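Local coordinates for uncharacterized protein Atu1656/AGR_C_3050 (Agrobacterium tumefaciens, PDB 2OJH) that is of unknown function but belongs to the TolB family and folds as a six-bladed beta-propeller, a scaffold that commonly serves to bind other molecules, at residues S50-G53 / K54-L57; V105-G108 / K109-Y113. All coordinates share one frame; numbering follows the deposited sequence.

Contact 1 of 2, residues S50-G53 / K54-L57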
loop_
_atom_site.group_PDB
_atom_site.type_symbol
_atom_site.label_atom_id
_atom_site.label_comp_id
_atom_site.label_asym_id
_atom_site.label_seq_id
_atom_site.Cartn_x
_atom_site.Cartn_y
_atom_site.Cartn_z
ATOM N N SER A 50 -4.112 10.344 6.069
ATOM C CA SER A 50 -5.406 10.381 6.724
ATOM C C SER A 50 -6.471 11.053 5.857
ATOM O O SER A 50 -6.169 11.987 5.110
ATOM C CB SER A 50 -5.295 11.065 8.079
ATOM O OG SER A 50 -5.253 12.472 7.984
ATOM N N PRO A 51 -7.721 10.554 5.921
ATOM C CA PRO A 51 -8.774 11.117 5.080
ATOM C C PRO A 51 -9.123 12.555 5.388
ATOM O O PRO A 51 -9.675 13.220 4.525
ATOM C CB PRO A 51 -9.982 10.200 5.340
ATOM C CG PRO A 51 -9.454 9.014 5.952
ATOM C CD PRO A 51 -8.208 9.399 6.690
ATOM N N ASP A 52 -8.814 13.035 6.590
ATOM C CA ASP A 52 -8.973 14.455 6.886
ATOM C C ASP A 52 -7.745 15.287 6.471
ATOM O O ASP A 52 -7.712 16.483 6.676
ATOM C CB ASP A 52 -9.335 14.702 8.358
ATOM C CG ASP A 52 -8.228 14.312 9.324
ATOM O OD1 ASP A 52 -7.109 13.970 8.886
ATOM O OD2 ASP A 52 -8.474 14.357 10.553
ATOM N N GLY A 53 -6.731 14.642 5.911
ATOM C CA GLY A 53 -5.592 15.363 5.338
ATOM C C GLY A 53 -4.497 15.714 6.321
ATOM O O GLY A 53 -3.420 16.178 5.912
ATOM N N LYS A 54 -4.745 15.461 7.605
ATOM C CA LYS A 54 -3.920 16.009 8.666
ATOM C C LYS A 54 -2.691 15.219 9.118
ATOM O O LYS A 54 -1.806 15.786 9.774
ATOM C CB LYS A 54 -4.773 16.220 9.902
ATOM C CG LYS A 54 -5.821 17.291 9.743
ATOM C CD LYS A 54 -6.391 17.630 11.103
ATOM C CE LYS A 54 -7.184 18.920 11.024
ATOM N NZ LYS A 54 -7.535 19.462 12.367
ATOM N N TYR A 55 -2.653 13.918 8.844
ATOM C CA TYR A 55 -1.495 13.142 9.262
ATOM C C TYR A 55 -1.150 11.996 8.332
ATOM O O TYR A 55 -1.981 11.547 7.521
ATOM C CB TYR A 55 -1.655 12.626 10.684
ATOM C CG TYR A 55 -2.746 11.585 10.885
ATOM C CD1 TYR A 55 -2.477 10.226 10.685
ATOM C CD2 TYR A 55 -4.031 11.948 11.322
ATOM C CE1 TYR A 55 -3.458 9.262 10.886
ATOM C CE2 TYR A 55 -5.021 10.974 11.524
ATOM C CZ TYR A 55 -4.716 9.641 11.305
ATOM O OH TYR A 55 -5.654 8.648 11.497
ATOM N N LEU A 56 0.090 11.524 8.450
ATOM C CA LEU A 56 0.499 10.295 7.801
ATOM C C LEU A 56 0.581 9.163 8.814
ATOM O O LEU A 56 0.959 9.377 9.978
ATOM C CB LEU A 56 1.862 10.440 7.092
ATOM C CG LEU A 56 1.993 11.592 6.088
ATOM C CD1 LEU A 56 3.439 11.700 5.632
ATOM C CD2 LEU A 56 1.055 11.442 4.878
ATOM N N LEU A 57 0.228 7.963 8.354
ATOM C CA LEU A 57 0.345 6.749 9.155
ATOM C C LEU A 57 1.463 5.858 8.591
ATOM O O LEU A 57 1.412 5.404 7.420
ATOM C CB LEU A 57 -1.000 6.019 9.240
ATOM C CG LEU A 57 -1.080 4.816 10.194
ATOM C CD1 LEU A 57 -1.091 5.270 11.652
ATOM C CD2 LEU A 57 -2.320 3.987 9.848
#
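Ser50 OG and Tyr55 CG each lie between their own backbone N and carbonyl carbon: chi1 of Ser50 (79°) turns OG toward Asp52 OD1 and Tyr55 N, while chi1 of Tyr55 (67°) swings the phenol ring across Ser50 CB. The setting is the Ser-Pro-Asp-Gly hairpin of a WD40-like propeller blade, a type I turn from Ser50 to Gly53 that joins strand 45-49 to strand 55-60 and is closed by Gly53 N donating to Ser50 O. An almost straight bond of 2.8 Å from Ser50 N to Tyr55 O ties the start of the turn to the strand that leaves it. Tyr55 N answers with a bond of 3.1 Å to Ser50 OG, so the serine engages the same tyrosine through backbone and side chain. Asp52 folds back over the turn as well, its OD1 accepting from two donors. Ser50 OG comes in nearly head-on to Asp52 OD1 at 2.5 Å, while Lys54 N reaches the same Asp52 OD1 at 3.1 Å from above the carboxylate plane. Between them these bonds fix the serine hydroxyl, which donates to the aspartate and accepts from the tyrosine amide. The Lys54 side chain runs out extended and crosses Asp52 at about a right angle; its CB and CG lie against the carboxylate, but Lys54 NZ stays 5.5 Å from Asp52 OD2, too far for a salt bridge. Gly53 ends the turn with a positive phi. Outside the hairpin, Tyr55 OH is hydrogen-bonded to Tyr99 OH, and Ile92 of the neighbouring blade touches Pro51 and Tyr55. The ring itself carries a CH-pi contact: Ser50 CB sits 3.4 Å from the Tyr55 ring centroid, 11° off the normal.

Contact 2 of 2, residues V105-G108 / K109-Y113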
loop_
_atom_site.group_PDB
_atom_site.type_symbol
_atom_site.label_atom_id
_atom_site.label_comp_id
_atom_site.label_asym_id
_atom_site.label_seq_id
_atom_site.Cartn_x
_atom_site.Cartn_y
_atom_site.Cartn_z
ATOM N N VAL A 105 1.938 -11.380 15.607
ATOM C CA VAL A 105 2.050 -11.832 17.008
ATOM C C VAL A 105 1.292 -13.137 17.254
ATOM O O VAL A 105 1.842 -14.089 17.815
ATOM C CB VAL A 105 1.601 -10.726 18.018
ATOM C CG1 VAL A 105 1.336 -11.299 19.407
ATOM C CG2 VAL A 105 2.641 -9.639 18.088
ATOM N N GLU A 106 0.036 -13.184 16.825
ATOM C CA GLU A 106 -0.857 -14.290 17.193
ATOM C C GLU A 106 -0.540 -15.635 16.572
ATOM O O GLU A 106 -0.655 -16.657 17.247
ATOM C CB GLU A 106 -2.311 -13.922 16.926
ATOM C CG GLU A 106 -2.906 -13.087 18.033
ATOM C CD GLU A 106 -4.423 -13.045 17.998
ATOM O OE1 GLU A 106 -5.006 -12.728 16.940
ATOM O OE2 GLU A 106 -5.036 -13.291 19.059
ATOM N N PHE A 107 -0.120 -15.636 15.309
ATOM C CA PHE A 107 0.026 -16.874 14.553
ATOM C C PHE A 107 1.381 -17.052 13.884
ATOM O O PHE A 107 1.607 -18.068 13.221
ATOM C CB PHE A 107 -1.097 -16.985 13.516
ATOM C CG PHE A 107 -2.477 -16.817 14.111
ATOM C CD1 PHE A 107 -3.056 -17.842 14.856
ATOM C CD2 PHE A 107 -3.179 -15.628 13.950
ATOM C CE1 PHE A 107 -4.306 -17.688 15.419
ATOM C CE2 PHE A 107 -4.451 -15.472 14.512
ATOM C CZ PHE A 107 -5.001 -16.504 15.234
ATOM N N GLY A 108 2.287 -16.095 14.071
ATOM C CA GLY A 108 3.653 -16.221 13.550
ATOM C C GLY A 108 3.714 -15.916 12.074
ATOM O O GLY A 108 4.760 -16.062 11.438
ATOM N N LYS A 109 2.584 -15.499 11.518
ATOM C CA LYS A 109 2.504 -15.094 10.116
ATOM C C LYS A 109 1.426 -14.050 9.945
ATOM O O LYS A 109 0.549 -13.930 10.790
ATOM C CB LYS A 109 2.296 -16.265 9.168
ATOM C CG LYS A 109 1.127 -17.146 9.429
ATOM C CD LYS A 109 1.391 -18.484 8.748
ATOM C CE LYS A 109 0.576 -19.570 9.393
ATOM N NZ LYS A 109 0.834 -20.915 8.791
ATOM N N SER A 110 1.514 -13.285 8.858
ATOM C CA SER A 110 0.661 -12.103 8.718
ATOM C C SER A 110 -0.828 -12.417 8.772
ATOM O O SER A 110 -1.309 -13.254 8.000
ATOM C CB SER A 110 0.966 -11.390 7.405
ATOM O OG SER A 110 0.229 -10.177 7.332
ATOM N N ALA A 111 -1.536 -11.730 9.672
ATOM C CA ALA A 111 -2.988 -11.794 9.789
ATOM C C ALA A 111 -3.533 -10.370 9.843
ATOM O O ALA A 111 -2.920 -9.472 10.452
ATOM C CB ALA A 111 -3.390 -12.542 11.087
ATOM N N ILE A 112 -4.690 -10.164 9.216
ATOM C CA ILE A 112 -5.268 -8.835 9.053
ATOM C C ILE A 112 -6.183 -8.543 10.252
ATOM O O ILE A 112 -6.942 -9.410 10.694
ATOM C CB ILE A 112 -6.007 -8.717 7.682
ATOM C CG1 ILE A 112 -4.987 -8.805 6.522
ATOM C CG2 ILE A 112 -6.740 -7.408 7.581
ATOM C CD1 ILE A 112 -5.680 -8.892 5.138
ATOM N N TYR A 113 -6.078 -7.339 10.804
ATOM C CA TYR A 113 -6.979 -6.909 11.898
ATOM C C TYR A 113 -7.501 -5.507 11.590
ATOM O O TYR A 113 -6.871 -4.765 10.835
ATOM C CB TYR A 113 -6.224 -6.829 13.221
ATOM C CG TYR A 113 -5.583 -8.126 13.670
ATOM C CD1 TYR A 113 -4.363 -8.552 13.132
ATOM C CD2 TYR A 113 -6.185 -8.901 14.655
ATOM C CE1 TYR A 113 -3.783 -9.758 13.547
ATOM C CE2 TYR A 113 -5.614 -10.084 15.097
ATOM C CZ TYR A 113 -4.414 -10.507 14.527
ATOM O OH TYR A 113 -3.860 -11.682 14.970
HETATM O O HOH W 1 -1.156 -11.355 15.020
HETATM O O HOH W 2 -0.545 -13.527 13.294
#
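Glu106 and Tyr113 meet through a short hydrogen bond, 2.5 Å from Tyr113 OH to Glu106 OE1, in the loop that leads from strand 98-103 into strand 111-116 of a propeller blade. The phenol donates to the anti lone pair of OE1, the one facing away from the other carboxylate oxygen. OE1 lies in the plane of the tyrosine ring, at its edge, with the carboxylate turned 47° against that ring. The glutamate reaches this position with its chain extended beyond CG (chi2 -163°), and its CB and CG also pass close to the hydroxyl. Phe107 lies beside the pair: Glu106 CB stands 3.5 Å above one face of its ring, offset toward the rim, while Ala111 CB meets the ring's edge, 4.2 Å from Phe107 CD2.

Water 1 forms the next layer, accepting from Glu106 N and donating to Tyr113 OH at 2.7 Å, so the tyrosine oxygen is held by both the side chain and, through water, the backbone of one residue. Water 2 accepts from Phe107 N and sits 2.8 Å from Lys109 O, bringing a second water between the two arms of the loop. Gly108, with a positive phi, lets the chain reverse between Phe107 and Lys109. Farther out, Leu124 touches Phe107, Ala111 and Tyr113, Phe82 packs edge-to-face with the tyrosine ring, and Tyr113 is paired through its backbone with Ile101 of strand 98-103. With the phenol donating to the carboxylate and accepting from water 1, the negative charge expected on Glu106 would probably polarise the Tyr113 O-H bond.

Overall arrangement
Contact 1 comes first along the chain and contact 2 follows in series, their centres 26 Å apart and their nearest atoms about 10 Å apart, with no touch between them. Each sits in a loop between antiparallel neighbours of a four-stranded sheet, but at different places: contact 1 joins the first and second strands (45-49 and 55-60), contact 2 the second and third (98-103 and 111-116) of another sheet. The two blades meet beside contact 1, where Ile92 of the outermost strand 91-92 and Tyr99 of strand 98-103 reach Tyr55. The blade that carries contact 2 thus also packs against contact 1, and both contacts lie at strand connections of a single propeller.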